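Local structure of putative lipase (Bacteroides thetaiotaomicron VPI-5482, 3BZW) at residues Asn45-Lys48 and Tyr49-Leu53; Val74-Gln77 and Ala78-Lys82; Thr98-Asn102 and Ser103-Ile107; Lys203-Gly206 and Asn207-Ile211; Ile214-Asn217 and Ala218-Gly221. The protein probably hydrolyses ester bonds as a GDSL-type lipase of the SGNH hydrolase clan, perhaps acting on lysophospholipids. One frame throughout, in Å; residues are numbered along the deposited sequence.

Contact 1. Residues Asn45-Lys48 and Tyr49-Leu53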
loop_
_atom_site.group_PDB
_atom_site.type_symbol
_atom_site.label_atom_id
_atom_site.label_comp_id
_atom_site.label_asym_id
_atom_site.label_seq_id
_atom_site.Cartn_x
_atom_site.Cartn_y
_atom_site.Cartn_z
ATOM N N ASN A 45 3.390 36.134 36.106
ATOM C CA ASN A 45 4.115 34.899 36.372
ATOM C C ASN A 45 4.683 34.318 35.083
ATOM O O ASN A 45 5.570 33.461 35.113
ATOM C CB ASN A 45 3.203 33.870 37.040
ATOM C CG ASN A 45 2.841 34.256 38.454
ATOM O OD1 ASN A 45 1.721 34.692 38.728
ATOM N ND2 ASN A 45 3.798 34.115 39.361
ATOM N N ILE A 46 4.166 34.791 33.955
ATOM C CA ILE A 46 4.617 34.326 32.649
ATOM C C ILE A 46 4.986 35.480 31.721
ATOM O O ILE A 46 4.204 36.411 31.532
ATOM C CB ILE A 46 3.522 33.489 31.936
ATOM C CG1 ILE A 46 3.211 32.227 32.744
ATOM C CG2 ILE A 46 3.981 33.121 30.523
ATOM C CD1 ILE A 46 2.093 31.389 32.157
ATOM N N LYS A 47 6.189 35.413 31.158
ATOM C CA LYS A 47 6.644 36.415 30.200
ATOM C C LYS A 47 6.308 35.770 28.857
ATOM O O LYS A 47 6.786 34.673 28.554
ATOM C CB LYS A 47 8.152 36.638 30.331
ATOM C CG LYS A 47 8.709 37.721 29.416
ATOM C CD LYS A 47 10.169 38.000 29.738
ATOM C CE LYS A 47 10.737 39.093 28.848
ATOM N NZ LYS A 47 12.170 39.356 29.156
ATOM N N LYS A 48 5.474 36.441 28.067
ATOM C CA LYS A 48 5.035 35.901 26.781
ATOM C C LYS A 48 6.008 36.035 25.608
ATOM O O LYS A 48 6.878 36.911 25.594
ATOM C CB LYS A 48 3.671 36.496 26.410
ATOM C CG LYS A 48 2.512 35.976 27.276
ATOM C CD LYS A 48 2.556 36.518 28.711
ATOM C CE LYS A 48 1.458 35.904 29.577
ATOM N NZ LYS A 48 1.426 36.488 30.957
ATOM N N TYR A 49 5.839 35.159 24.621
ATOM C CA TYR A 49 6.714 35.137 23.457
ATOM C C TYR A 49 6.872 36.482 22.749
ATOM O O TYR A 49 7.969 36.821 22.306
ATOM C CB TYR A 49 6.249 34.053 22.472
ATOM C CG TYR A 49 4.925 34.318 21.789
ATOM C CD1 TYR A 49 4.873 34.981 20.564
ATOM C CD2 TYR A 49 3.725 33.884 22.354
ATOM C CE1 TYR A 49 3.660 35.205 19.913
ATOM C CE2 TYR A 49 2.503 34.106 21.713
ATOM C CZ TYR A 49 2.480 34.765 20.494
ATOM O OH TYR A 49 1.283 34.975 19.847
ATOM N N TRP A 50 5.796 37.254 22.643
ATOM C CA TRP A 50 5.894 38.549 21.978
ATOM C C TRP A 50 6.705 39.552 22.796
ATOM O O TRP A 50 7.211 40.541 22.262
ATOM C CB TRP A 50 4.503 39.118 21.671
ATOM C CG TRP A 50 3.489 38.925 22.754
ATOM C CD1 TRP A 50 2.527 37.956 22.815
ATOM C CD2 TRP A 50 3.344 39.707 23.941
ATOM N NE1 TRP A 50 1.789 38.088 23.966
ATOM C CE2 TRP A 50 2.270 39.155 24.677
ATOM C CE3 TRP A 50 4.016 40.825 24.457
ATOM C CZ2 TRP A 50 1.853 39.681 25.903
ATOM C CZ3 TRP A 50 3.599 41.348 25.681
ATOM C CH2 TRP A 50 2.526 40.773 26.387
ATOM N N ASP A 51 6.833 39.291 24.093
ATOM C CA ASP A 51 7.597 40.167 24.972
ATOM C C ASP A 51 9.088 39.924 24.714
ATOM O O ASP A 51 9.903 40.847 24.759
ATOM C CB ASP A 51 7.265 39.863 26.433
ATOM C CG ASP A 51 7.297 41.099 27.306
ATOM O OD1 ASP A 51 8.230 41.912 27.152
ATOM O OD2 ASP A 51 6.392 41.253 28.152
ATOM N N PHE A 52 9.438 38.671 24.442
ATOM C CA PHE A 52 10.822 38.320 24.148
ATOM C C PHE A 52 11.209 38.875 22.782
ATOM O O PHE A 52 12.332 39.343 22.589
ATOM C CB PHE A 52 11.003 36.803 24.157
ATOM C CG PHE A 52 11.077 36.211 25.532
ATOM C CD1 PHE A 52 12.216 36.384 26.316
ATOM C CD2 PHE A 52 10.011 35.477 26.044
ATOM C CE1 PHE A 52 12.299 35.831 27.596
ATOM C CE2 PHE A 52 10.079 34.916 27.324
ATOM C CZ PHE A 52 11.226 35.093 28.101
ATOM N N LEU A 53 10.278 38.821 21.836
ATOM C CA LEU A 53 10.542 39.332 20.497
ATOM C C LEU A 53 10.694 40.848 20.539
ATOM O O LEU A 53 11.457 41.428 19.762
ATOM C CB LEU A 53 9.414 38.935 19.538
ATOM C CG LEU A 53 9.347 37.445 19.185
ATOM C CD1 LEU A 53 8.141 37.184 18.295
ATOM C CD2 LEU A 53 10.630 37.023 18.480
HETATM O O HOH W 1 4.808 39.223 28.922
#

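Contact 2. Residues Val74-Gln77 and Ala78-Lys82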
loop_
_atom_site.group_PDB
_atom_site.type_symbol
_atom_site.label_atom_id
_atom_site.label_comp_id
_atom_site.label_asym_id
_atom_site.label_seq_id
_atom_site.Cartn_x
_atom_site.Cartn_y
_atom_site.Cartn_z
ATOM N N VAL A 74 -11.356 35.436 15.558
ATOM C CA VAL A 74 -10.306 36.042 14.739
ATOM C C VAL A 74 -10.748 37.337 14.049
ATOM O O VAL A 74 -10.008 38.317 14.042
ATOM C CB VAL A 74 -9.765 35.036 13.694
ATOM C CG1 VAL A 74 -8.854 35.744 12.687
ATOM C CG2 VAL A 74 -8.982 33.936 14.412
ATOM N N PRO A 75 -11.952 37.358 13.451
ATOM C CA PRO A 75 -12.406 38.588 12.792
ATOM C C PRO A 75 -12.493 39.768 13.767
ATOM O O PRO A 75 -12.068 40.877 13.447
ATOM C CB PRO A 75 -13.774 38.194 12.235
ATOM C CG PRO A 75 -13.567 36.751 11.878
ATOM C CD PRO A 75 -12.833 36.227 13.101
ATOM N N ARG A 76 -13.047 39.524 14.953
ATOM C CA ARG A 76 -13.188 40.579 15.957
ATOM C C ARG A 76 -11.830 41.123 16.387
ATOM O O ARG A 76 -11.656 42.333 16.535
ATOM C CB ARG A 76 -13.919 40.062 17.195
ATOM C CG ARG A 76 -14.144 41.134 18.260
ATOM C CD ARG A 76 -14.537 40.520 19.602
ATOM N NE ARG A 76 -13.409 39.841 20.237
ATOM C CZ ARG A 76 -12.396 40.465 20.832
ATOM N NH1 ARG A 76 -12.366 41.791 20.886
ATOM N NH2 ARG A 76 -11.406 39.764 21.362
ATOM N N GLN A 77 -10.870 40.229 16.600
ATOM C CA GLN A 77 -9.542 40.667 17.004
ATOM C C GLN A 77 -8.863 41.420 15.860
ATOM O O GLN A 77 -8.172 42.409 16.088
ATOM C CB GLN A 77 -8.690 39.470 17.443
ATOM C CG GLN A 77 -9.059 38.924 18.830
ATOM C CD GLN A 77 -8.133 37.805 19.289
ATOM O OE1 GLN A 77 -6.929 37.838 19.032
ATOM N NE2 GLN A 77 -8.689 36.820 19.994
ATOM N N ALA A 78 -9.068 40.956 14.631
ATOM C CA ALA A 78 -8.470 41.611 13.470
ATOM C C ALA A 78 -9.076 43.000 13.298
ATOM O O ALA A 78 -8.376 43.960 12.977
ATOM C CB ALA A 78 -8.707 40.778 12.213
ATOM N N GLU A 79 -10.383 43.095 13.510
ATOM C CA GLU A 79 -11.092 44.367 13.387
ATOM C C GLU A 79 -10.615 45.367 14.432
ATOM O O GLU A 79 -10.459 46.553 14.138
ATOM C CB GLU A 79 -12.600 44.145 13.536
ATOM C CG GLU A 79 -13.286 43.641 12.278
ATOM C CD GLU A 79 -14.624 42.984 12.566
ATOM O OE1 GLU A 79 -15.332 43.448 13.487
ATOM O OE2 GLU A 79 -14.971 42.010 11.864
ATOM N N LYS A 80 -10.384 44.890 15.652
ATOM C CA LYS A 80 -9.932 45.768 16.719
ATOM C C LYS A 80 -8.515 46.243 16.419
ATOM O O LYS A 80 -8.170 47.399 16.668
ATOM C CB LYS A 80 -9.985 45.048 18.071
ATOM C CG LYS A 80 -9.949 45.997 19.259
ATOM C CD LYS A 80 -10.118 45.271 20.585
ATOM C CE LYS A 80 -10.144 46.268 21.735
ATOM N NZ LYS A 80 -10.150 45.609 23.071
ATOM N N LEU A 81 -7.697 45.349 15.877
ATOM C CA LEU A 81 -6.327 45.685 15.518
ATOM C C LEU A 81 -6.342 46.784 14.455
ATOM O O LEU A 81 -5.602 47.760 14.552
ATOM C CB LEU A 81 -5.608 44.446 14.973
ATOM C CG LEU A 81 -4.235 44.636 14.326
ATOM C CD1 LEU A 81 -3.235 45.138 15.353
ATOM C CD2 LEU A 81 -3.773 43.309 13.735
ATOM N N LYS A 82 -7.193 46.620 13.446
ATOM C CA LYS A 82 -7.310 47.597 12.364
ATOM C C LYS A 82 -7.736 48.950 12.929
ATOM O O LYS A 82 -7.147 49.987 12.616
ATOM C CB LYS A 82 -8.346 47.129 11.335
ATOM C CG LYS A 82 -8.444 48.006 10.081
ATOM C CD LYS A 82 -7.187 47.887 9.229
ATOM C CE LYS A 82 -7.225 48.794 8.004
ATOM N NZ LYS A 82 -8.331 48.463 7.071
#

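Contact 3. Residues Thr98-Asn102 and Ser103-Ile107. With ACT (acetate ion), chain G.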
loop_
_atom_site.group_PDB
_atom_site.type_symbol
_atom_site.label_atom_id
_atom_site.label_comp_id
_atom_site.label_asym_id
_atom_site.label_seq_id
_atom_site.Cartn_x
_atom_site.Cartn_y
_atom_site.Cartn_z
ATOM N N THR A 98 -6.436 25.791 19.617
ATOM C CA THR A 98 -6.444 24.789 20.673
ATOM C C THR A 98 -7.774 24.774 21.436
ATOM O O THR A 98 -8.212 23.726 21.913
ATOM C CB THR A 98 -5.249 24.986 21.641
ATOM O OG1 THR A 98 -4.910 23.723 22.227
ATOM C CG2 THR A 98 -5.590 25.977 22.746
ATOM N N ASN A 99 -8.433 25.926 21.530
ATOM C CA ASN A 99 -9.712 25.987 22.226
ATOM C C ASN A 99 -10.859 25.427 21.377
ATOM O O ASN A 99 -11.878 24.986 21.912
ATOM C CB ASN A 99 -10.016 27.421 22.675
ATOM C CG ASN A 99 -9.128 27.872 23.827
ATOM O OD1 ASN A 99 -8.889 27.114 24.768
ATOM N ND2 ASN A 99 -8.651 29.112 23.765
ATOM N N ASP A 100 -10.708 25.460 20.057
ATOM C CA ASP A 100 -11.734 24.894 19.184
ATOM C C ASP A 100 -11.729 23.387 19.447
ATOM O O ASP A 100 -12.779 22.740 19.487
ATOM C CB ASP A 100 -11.412 25.178 17.716
ATOM C CG ASP A 100 -11.586 26.641 17.356
ATOM O OD1 ASP A 100 -12.635 26.998 16.775
ATOM O OD2 ASP A 100 -10.674 27.438 17.666
ATOM N N TYR A 101 -10.537 22.834 19.640
ATOM C CA TYR A 101 -10.414 21.409 19.931
ATOM C C TYR A 101 -11.086 21.109 21.267
ATOM O O TYR A 101 -11.947 20.235 21.364
ATOM C CB TYR A 101 -8.941 20.988 20.004
ATOM C CG TYR A 101 -8.721 19.708 20.793
ATOM C CD1 TYR A 101 -9.064 18.461 20.266
ATOM C CD2 TYR A 101 -8.216 19.759 22.092
ATOM C CE1 TYR A 101 -8.908 17.286 21.027
ATOM C CE2 TYR A 101 -8.062 18.607 22.856
ATOM C CZ TYR A 101 -8.410 17.377 22.323
ATOM O OH TYR A 101 -8.260 16.257 23.100
ATOM N N ASN A 102 -10.694 21.850 22.297
ATOM C CA ASN A 102 -11.246 21.638 23.628
ATOM C C ASN A 102 -12.762 21.826 23.693
ATOM O O ASN A 102 -13.445 21.131 24.446
ATOM C CB ASN A 102 -10.574 22.580 24.632
ATOM C CG ASN A 102 -11.067 22.360 26.050
ATOM O OD1 ASN A 102 -11.524 23.294 26.719
ATOM N ND2 ASN A 102 -10.976 21.121 26.515
ATOM N N SER A 103 -13.285 22.747 22.892
ATOM C CA SER A 103 -14.717 23.020 22.894
ATOM C C SER A 103 -15.519 22.164 21.914
ATOM O O SER A 103 -16.687 22.448 21.637
ATOM C CB SER A 103 -14.955 24.507 22.624
ATOM O OG SER A 103 -14.356 25.290 23.650
ATOM N N SER A 104 -14.881 21.119 21.398
ATOM C CA SER A 104 -15.511 20.187 20.463
ATOM C C SER A 104 -16.183 20.837 19.256
ATOM O O SER A 104 -17.316 20.490 18.911
ATOM C CB SER A 104 -16.537 19.316 21.199
ATOM O OG SER A 104 -15.932 18.622 22.275
ATOM N N VAL A 105 -15.488 21.770 18.614
ATOM C CA VAL A 105 -16.015 22.438 17.426
ATOM C C VAL A 105 -15.857 21.476 16.247
ATOM O O VAL A 105 -14.740 21.106 15.892
ATOM C CB VAL A 105 -15.222 23.739 17.101
ATOM C CG1 VAL A 105 -15.747 24.359 15.811
ATOM C CG2 VAL A 105 -15.338 24.729 18.248
ATOM N N PRO A 106 -16.971 21.061 15.622
ATOM C CA PRO A 106 -16.878 20.139 14.486
ATOM C C PRO A 106 -15.966 20.699 13.396
ATOM O O PRO A 106 -15.995 21.896 13.107
ATOM C CB PRO A 106 -18.328 20.012 14.023
ATOM C CG PRO A 106 -19.101 20.210 15.294
ATOM C CD PRO A 106 -18.378 21.376 15.926
ATOM N N ILE A 107 -15.157 19.830 12.800
ATOM C CA ILE A 107 -14.223 20.231 11.750
ATOM C C ILE A 107 -14.959 20.793 10.534
ATOM O O ILE A 107 -14.581 21.836 9.991
ATOM C CB ILE A 107 -13.336 19.038 11.323
ATOM C CG1 ILE A 107 -12.410 18.647 12.479
ATOM C CG2 ILE A 107 -12.526 19.400 10.078
ATOM C CD1 ILE A 107 -11.395 19.717 12.868
HETATM C C ACT G . -6.510 29.015 26.323
HETATM O O ACT G . -6.688 28.653 27.473
HETATM O OXT ACT G . -7.110 29.986 25.894
HETATM C CH3 ACT G . -5.539 28.276 25.439
HETATM O O HOH W 2 -11.817 25.819 25.362
HETATM O O HOH W 3 -16.043 20.120 24.736
#

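Contact 4. Residues Lys203-Gly206 and Asn207-Ile211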
loop_
_atom_site.group_PDB
_atom_site.type_symbol
_atom_site.label_atom_id
_atom_site.label_comp_id
_atom_site.label_asym_id
_atom_site.label_seq_id
_atom_site.Cartn_x
_atom_site.Cartn_y
_atom_site.Cartn_z
ATOM N N LYS A 203 -2.688 23.880 8.706
ATOM C CA LYS A 203 -1.633 23.626 7.724
ATOM C C LYS A 203 -2.206 23.611 6.308
ATOM O O LYS A 203 -1.611 24.166 5.382
ATOM C CB LYS A 203 -0.941 22.290 8.009
ATOM C CG LYS A 203 -0.243 22.238 9.360
ATOM C CD LYS A 203 0.537 20.944 9.560
ATOM C CE LYS A 203 1.725 20.861 8.614
ATOM N NZ LYS A 203 2.604 19.705 8.931
ATOM N N GLU A 204 -3.361 22.973 6.147
ATOM C CA GLU A 204 -4.018 22.882 4.843
ATOM C C GLU A 204 -4.479 24.236 4.320
ATOM O O GLU A 204 -4.530 24.459 3.107
ATOM C CB GLU A 204 -5.214 21.938 4.934
ATOM C CG GLU A 204 -4.822 20.476 5.018
ATOM C CD GLU A 204 -5.890 19.622 5.663
ATOM O OE1 GLU A 204 -7.085 19.939 5.504
ATOM O OE2 GLU A 204 -5.529 18.623 6.321
ATOM N N ALA A 205 -4.824 25.136 5.233
ATOM C CA ALA A 205 -5.288 26.464 4.842
ATOM C C ALA A 205 -4.222 27.232 4.062
ATOM O O ALA A 205 -4.545 28.129 3.284
ATOM C CB ALA A 205 -5.716 27.259 6.077
ATOM N N GLY A 206 -2.956 26.882 4.269
ATOM C CA GLY A 206 -1.879 27.556 3.563
ATOM C C GLY A 206 -2.096 27.578 2.057
ATOM O O GLY A 206 -2.024 28.638 1.434
ATOM N N ASN A 207 -2.355 26.413 1.468
ATOM C CA ASN A 207 -2.591 26.318 0.027
ATOM C C ASN A 207 -4.020 26.693 -0.340
ATOM O O ASN A 207 -4.260 27.305 -1.380
ATOM C CB ASN A 207 -2.300 24.899 -0.477
ATOM C CG ASN A 207 -0.820 24.599 -0.553
ATOM O OD1 ASN A 207 -0.362 23.561 -0.077
ATOM N ND2 ASN A 207 -0.061 25.503 -1.168
ATOM N N ILE A 208 -4.972 26.319 0.505
ATOM C CA ILE A 208 -6.366 26.634 0.228
ATOM C C ILE A 208 -6.594 28.140 0.113
ATOM O O ILE A 208 -7.303 28.600 -0.791
ATOM C CB ILE A 208 -7.296 26.080 1.326
ATOM C CG1 ILE A 208 -7.265 24.549 1.308
ATOM C CG2 ILE A 208 -8.723 26.594 1.109
ATOM C CD1 ILE A 208 -8.001 23.902 2.467
ATOM N N TRP A 209 -5.988 28.908 1.014
ATOM C CA TRP A 209 -6.163 30.360 1.005
ATOM C C TRP A 209 -4.983 31.205 0.530
ATOM O O TRP A 209 -5.136 32.407 0.294
ATOM C CB TRP A 209 -6.597 30.837 2.394
ATOM C CG TRP A 209 -8.018 30.500 2.696
ATOM C CD1 TRP A 209 -8.481 29.423 3.396
ATOM C CD2 TRP A 209 -9.173 31.208 2.234
ATOM N NE1 TRP A 209 -9.857 29.415 3.396
ATOM C CE2 TRP A 209 -10.307 30.500 2.688
ATOM C CE3 TRP A 209 -9.359 32.372 1.475
ATOM C CZ2 TRP A 209 -11.613 30.919 2.406
ATOM C CZ3 TRP A 209 -10.655 32.788 1.195
ATOM C CH2 TRP A 209 -11.767 32.060 1.662
ATOM N N GLY A 210 -3.817 30.587 0.379
ATOM C CA GLY A 210 -2.652 31.337 -0.052
ATOM C C GLY A 210 -2.112 32.160 1.103
ATOM O O GLY A 210 -2.141 33.386 1.082
ATOM N N ILE A 211 -1.616 31.481 2.126
ATOM C CA ILE A 211 -1.094 32.175 3.287
ATOM C C ILE A 211 -0.009 31.317 3.924
ATOM O O ILE A 211 -0.132 30.094 3.987
ATOM C CB ILE A 211 -2.242 32.457 4.297
ATOM C CG1 ILE A 211 -1.760 33.393 5.402
ATOM C CG2 ILE A 211 -2.758 31.143 4.896
ATOM C CD1 ILE A 211 -2.896 33.917 6.288
HETATM O O HOH W 4 -1.342 24.152 2.729
#

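Contact 5. Residues Ile214-Asn217 and Ala218-Gly221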
loop_
_atom_site.group_PDB
_atom_site.type_symbol
_atom_site.label_atom_id
_atom_site.label_comp_id
_atom_site.label_asym_id
_atom_site.label_seq_id
_atom_site.Cartn_x
_atom_site.Cartn_y
_atom_site.Cartn_z
ATOM N N ILE A 214 3.451 28.556 9.797
ATOM C CA ILE A 214 4.623 28.068 10.506
ATOM C C ILE A 214 4.072 26.942 11.381
ATOM O O ILE A 214 3.204 27.170 12.222
ATOM C CB ILE A 214 5.261 29.173 11.382
ATOM C CG1 ILE A 214 5.878 30.246 10.477
ATOM C CG2 ILE A 214 6.327 28.576 12.302
ATOM C CD1 ILE A 214 6.558 31.366 11.227
ATOM N N ASP A 215 4.555 25.724 11.156
ATOM C CA ASP A 215 4.070 24.568 11.902
ATOM C C ASP A 215 4.666 24.518 13.304
ATOM O O ASP A 215 5.473 23.643 13.627
ATOM C CB ASP A 215 4.390 23.284 11.131
ATOM C CG ASP A 215 3.605 22.084 11.639
ATOM O OD1 ASP A 215 2.717 22.264 12.500
ATOM O OD2 ASP A 215 3.873 20.960 11.170
ATOM N N PHE A 216 4.240 25.474 14.122
ATOM C CA PHE A 216 4.679 25.627 15.502
ATOM C C PHE A 216 4.534 24.324 16.287
ATOM O O PHE A 216 5.379 23.991 17.123
ATOM C CB PHE A 216 3.853 26.738 16.159
ATOM C CG PHE A 216 4.670 27.725 16.943
ATOM C CD1 PHE A 216 5.892 28.185 16.457
ATOM C CD2 PHE A 216 4.198 28.231 18.152
ATOM C CE1 PHE A 216 6.630 29.130 17.159
ATOM C CE2 PHE A 216 4.930 29.179 18.864
ATOM C CZ PHE A 216 6.148 29.630 18.366
ATOM N N ASN A 217 3.456 23.597 16.007
ATOM C CA ASN A 217 3.171 22.324 16.662
ATOM C C ASN A 217 4.392 21.411 16.628
ATOM O O ASN A 217 4.680 20.705 17.599
ATOM C CB ASN A 217 1.991 21.648 15.962
ATOM C CG ASN A 217 1.613 20.323 16.595
ATOM O OD1 ASN A 217 2.059 19.263 16.157
ATOM N ND2 ASN A 217 0.789 20.378 17.640
ATOM N N ALA A 218 5.116 21.431 15.516
ATOM C CA ALA A 218 6.301 20.595 15.392
ATOM C C ALA A 218 7.623 21.309 15.697
ATOM O O ALA A 218 8.415 20.819 16.495
ATOM C CB ALA A 218 6.364 19.984 13.993
ATOM N N VAL A 219 7.855 22.465 15.076
ATOM C CA VAL A 219 9.129 23.164 15.261
ATOM C C VAL A 219 9.526 23.644 16.653
ATOM O O VAL A 219 10.720 23.794 16.924
ATOM C CB VAL A 219 9.280 24.336 14.263
ATOM C CG1 VAL A 219 9.263 23.791 12.837
ATOM C CG2 VAL A 219 8.174 25.362 14.463
ATOM N N THR A 220 8.561 23.881 17.539
ATOM C CA THR A 220 8.905 24.314 18.897
ATOM C C THR A 220 9.576 23.149 19.628
ATOM O O THR A 220 10.363 23.348 20.557
ATOM C CB THR A 220 7.660 24.735 19.714
ATOM O OG1 THR A 220 6.763 23.625 19.829
ATOM C CG2 THR A 220 6.944 25.895 19.042
ATOM N N GLY A 221 9.251 21.931 19.201
ATOM C CA GLY A 221 9.822 20.748 19.820
ATOM C C GLY A 221 9.324 20.555 21.242
ATOM O O GLY A 221 9.935 19.839 22.029
HETATM O O HOH W 5 4.041 21.802 20.270
#

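Contact 1. Residues Asn45-Lys48 and Tyr49-Leu53
Lys47 and Phe52 meet at a slant, the aliphatic chain of the lysine lying over one face of the phenyl ring. With CG anti to the backbone N (chi1 -177°) and the rest of the chain extended, the methylenes pass over that face near its rim, from the CE2 side past CZ to CE1. Lys47 CD makes a CH-pi contact 3.9 Å from the centroid of the Phe52 ring, displaced toward the rim, and the ammonium group goes on to a salt bridge with Glu55. Lys48 and Trp50 instead lie alongside each other, pointing the same way, and Lys48 CB sits 3.7 Å from the centroid of the five-membered ring of Trp50, over its face. Lys48 is also the N-cap of helix 49-57: its O accepts Asp51 N at 2.8 Å and, weakly, Phe52 N. One water joins Lys48 N to Asp51 OD2 across this first turn. An alanine at Phe52 is likely to leave the methylenes of Lys47 without the ring they lie on, their chain freer to swing. Tyr49 and Phe52 pack on helix 245-258, whereas Trp50 leans on Pro61 and Val63 of strand 60-63, an outermost strand of the parallel sheet.

Contact 2. Residues Val74-Gln77 and Ala78-Lys82
Glu79 folds back over Pro75, one turn earlier in helix 74-85. This helix is the crossover between the parallel strands 60-63 and 91-95, which flank strand 28-33 in the sheet, a beta-alpha-beta unit of the SGNH hydrolase fold. Followed outward, the glutamate tracks a single carbonyl. Its CB lies 3.3 Å from Pro75 O. Because CG stands beside the residue's own backbone N (chi1 -80°), the chain turns toward the start of the helix, and Glu79 CG comes 3.2 Å from Pro75 O. The carboxylate carbon follows, with Glu79 CD 3.4 Å from Pro75 O, and the tip ends with Glu79 OE2 4.0 Å from Pro75 CB, against the proline ring. The carbonyl accepts its hydrogen bond from the main chain: Glu79 N donates to Pro75 O over 2.8 Å. Glu79 OE2 and Pro75 O are both acceptors and make no bond. Regular i to i+4 bonds continue from Ala78 N to Val74 O, Lys80 N to Arg76 O and Leu81 N to Gln77 O. Val74 and Ala78 face helix 143-157. On another side of the helix, Arg76 NE forms a salt bridge with Asp73, whose carboxylate also accepts Gln77 NE2, while Gln77 OE1 takes the backbone NH of Gly33. Arg76 and Lys80 run side by side in the same direction. Their like charges do not meet, Arg76 NH1 being 4.9 Å from Lys80 NZ; the nearest approach of the two side chains is from Arg76 NH1 to Lys80 CD, at 4.2 Å.

Contact 3. Residues Thr98-Asn102 and Ser103-Ile107
A chi1 of -71° in Asp100, which lays CG beside the residue's own N, and a valine rotamer with CG2 opposite the carbonyl carbon bring Asp100 OD1 within 3.8 Å of Val105 CG2. The two side chains pass at a slant, the methyl also resting against Asp100 CB. The carboxylate is held elsewhere, OD1 by a salt bridge from Arg146 and OD2 by the backbone NH of Trp71, so the valine packs against a group already fixed in rotation. Between Asp100 and Val105, helix 98-102 is ended by Ser104, with its positive phi of 52°. Val105 N donates to Asp100 O over 3.0 Å in a nearly straight bond (173°), and Ser104 N reaches Tyr101 O at 3.1 Å from well above the carbonyl plane. One water gathers three side chains at this end: it donates to Asn99 OD1 and Asn102 OD1 and accepts from Ser103 OG. Asn99 thus has its OD1 tethered while ND2 donates to Arg69 O and to a bound acetate, with Asn99 ND2 2.8 Å from acetate OXT. Ser35 N, Gly68 N and His242 NE2 bind the same ion. The helix end is a Schellman motif with Ser104 as its C-prime residue, and the grouping of Asn99, Gly68 and Ser35 donors round a carboxylate is consistent with the oxyanion hole of SGNH hydrolases.

Contact 4. Residues Lys203-Gly206 and Asn207-Ile211
The C-terminal end of helix 195-210 widens into a pi-type turn, in which Ile211 N reaches back five residues to Gly206 O over 3.0 Å. The bond lies in the carbonyl plane, on a lone pair, and the same oxygen receives a weak second bond from Gly210 N. Gly210 has a positive phi of 76°, favourable for glycine. Ile211 also folds its own carbonyl toward the turn, where Gly206 CA makes a CA-H...O contact with Ile211 O at 3.1 Å; a side chain on Gly206 would crowd that oxygen, so glycine permits the close approach. One step earlier the spacing is still alpha-helical: Trp209 N donates to Ala205 O at 2.8 Å, and Ile208 N to Glu204 O at 3.2 Å, the latter in the carbonyl plane. Ile208 keeps CG1 beside its backbone N (chi1 -66°), and Ile208 CG1 packs 3.3 Å from Glu204 O. The Trp209 indole presents its edge to Ala205 O, and its CD1 is 4.4 Å from Ala205 CB; both side chains lean on helix 143-157, where Asn148 accepts from the indole NH. A water accepts from Asn207 N over 2.8 Å. The Asn207 side chain serves another copy of the protein, ND2 donating to Asp215 of a neighbouring subunit and OD1 accepting from Lys203 of that subunit. With an anion on its donor side and a cation on its acceptor side, the amide is probably fixed in its rotation.

Contact 5. Residues Ile214-Asn217 and Ala218-Gly221
The Phe216 ring carries the methyl of Thr220 squarely on one face: Thr220 CG2 lies 3.5 Å from the centroid of the Phe216 ring, only 7° off its normal, a CH-pi contact. Val219 CG2 approaches the same ring obliquely, 4.1 Å from Phe216 CD1, and both side chains cross the phenylalanine at about a right angle. Phe95 meets the ring edge-to-face. With the OG1 of Thr220 between the backbone N and the carbonyl carbon (chi1 60°), CG2 is left anti to the carbonyl carbon, while Phe216 has an unusual chi1 of -134°, away from the staggered values, that brings its ring under that methyl. An alanine in place of Phe216 would probably leave the Thr220 methyl and Phe95 without their shared aromatic partner and open a gap in the core. The backbone binds the same residues: Thr220 N donates to Phe216 O at 3.2 Å. Asp215 O takes two donors, Val219 N at 3.0 Å in the carbonyl plane and Ala218 N at 2.9 Å from above it. Further out, Ile214 CG2 touches Val219 CG2 at 4.3 Å, on the side facing helix 245-258. The carboxylate of Asp215 is held by Thr167 and by a salt bridge from Lys203, and Ala218 packs on Gly206 of a neighbouring subunit. Asp215 is the centre of an inverse gamma turn, Phe216 N donating to Ile214 O over 2.7 Å, and occupies the N-cap position of helix 216-219 without a side-chain capping bond; the inverse gamma turn leads from the last parallel strand, 213-214, into the short helix.

The five contacts follow one another along the chain; each is local, spanning a turn or two, and none nests in or crosses another. Contact 1 begins helix 49-57, contact 2 builds the first turns of crossover helix 74-85, contact 3 ends helix 98-102 after strand 91-95, contact 4 lies in the C-terminal part of helix 195-210, and contact 5 leads from strand 213-214 into helix 216-219. Contacts 4 and 5 alone touch, through Lys203 NZ and Asp215 OD2, 2.9 Å apart. Contacts 1 and 5 both lie against helix 245-258, whereas contacts 2, 3 and 4 share helix 143-157, so these two helices gather turns that are far apart in sequence around the parallel sheet.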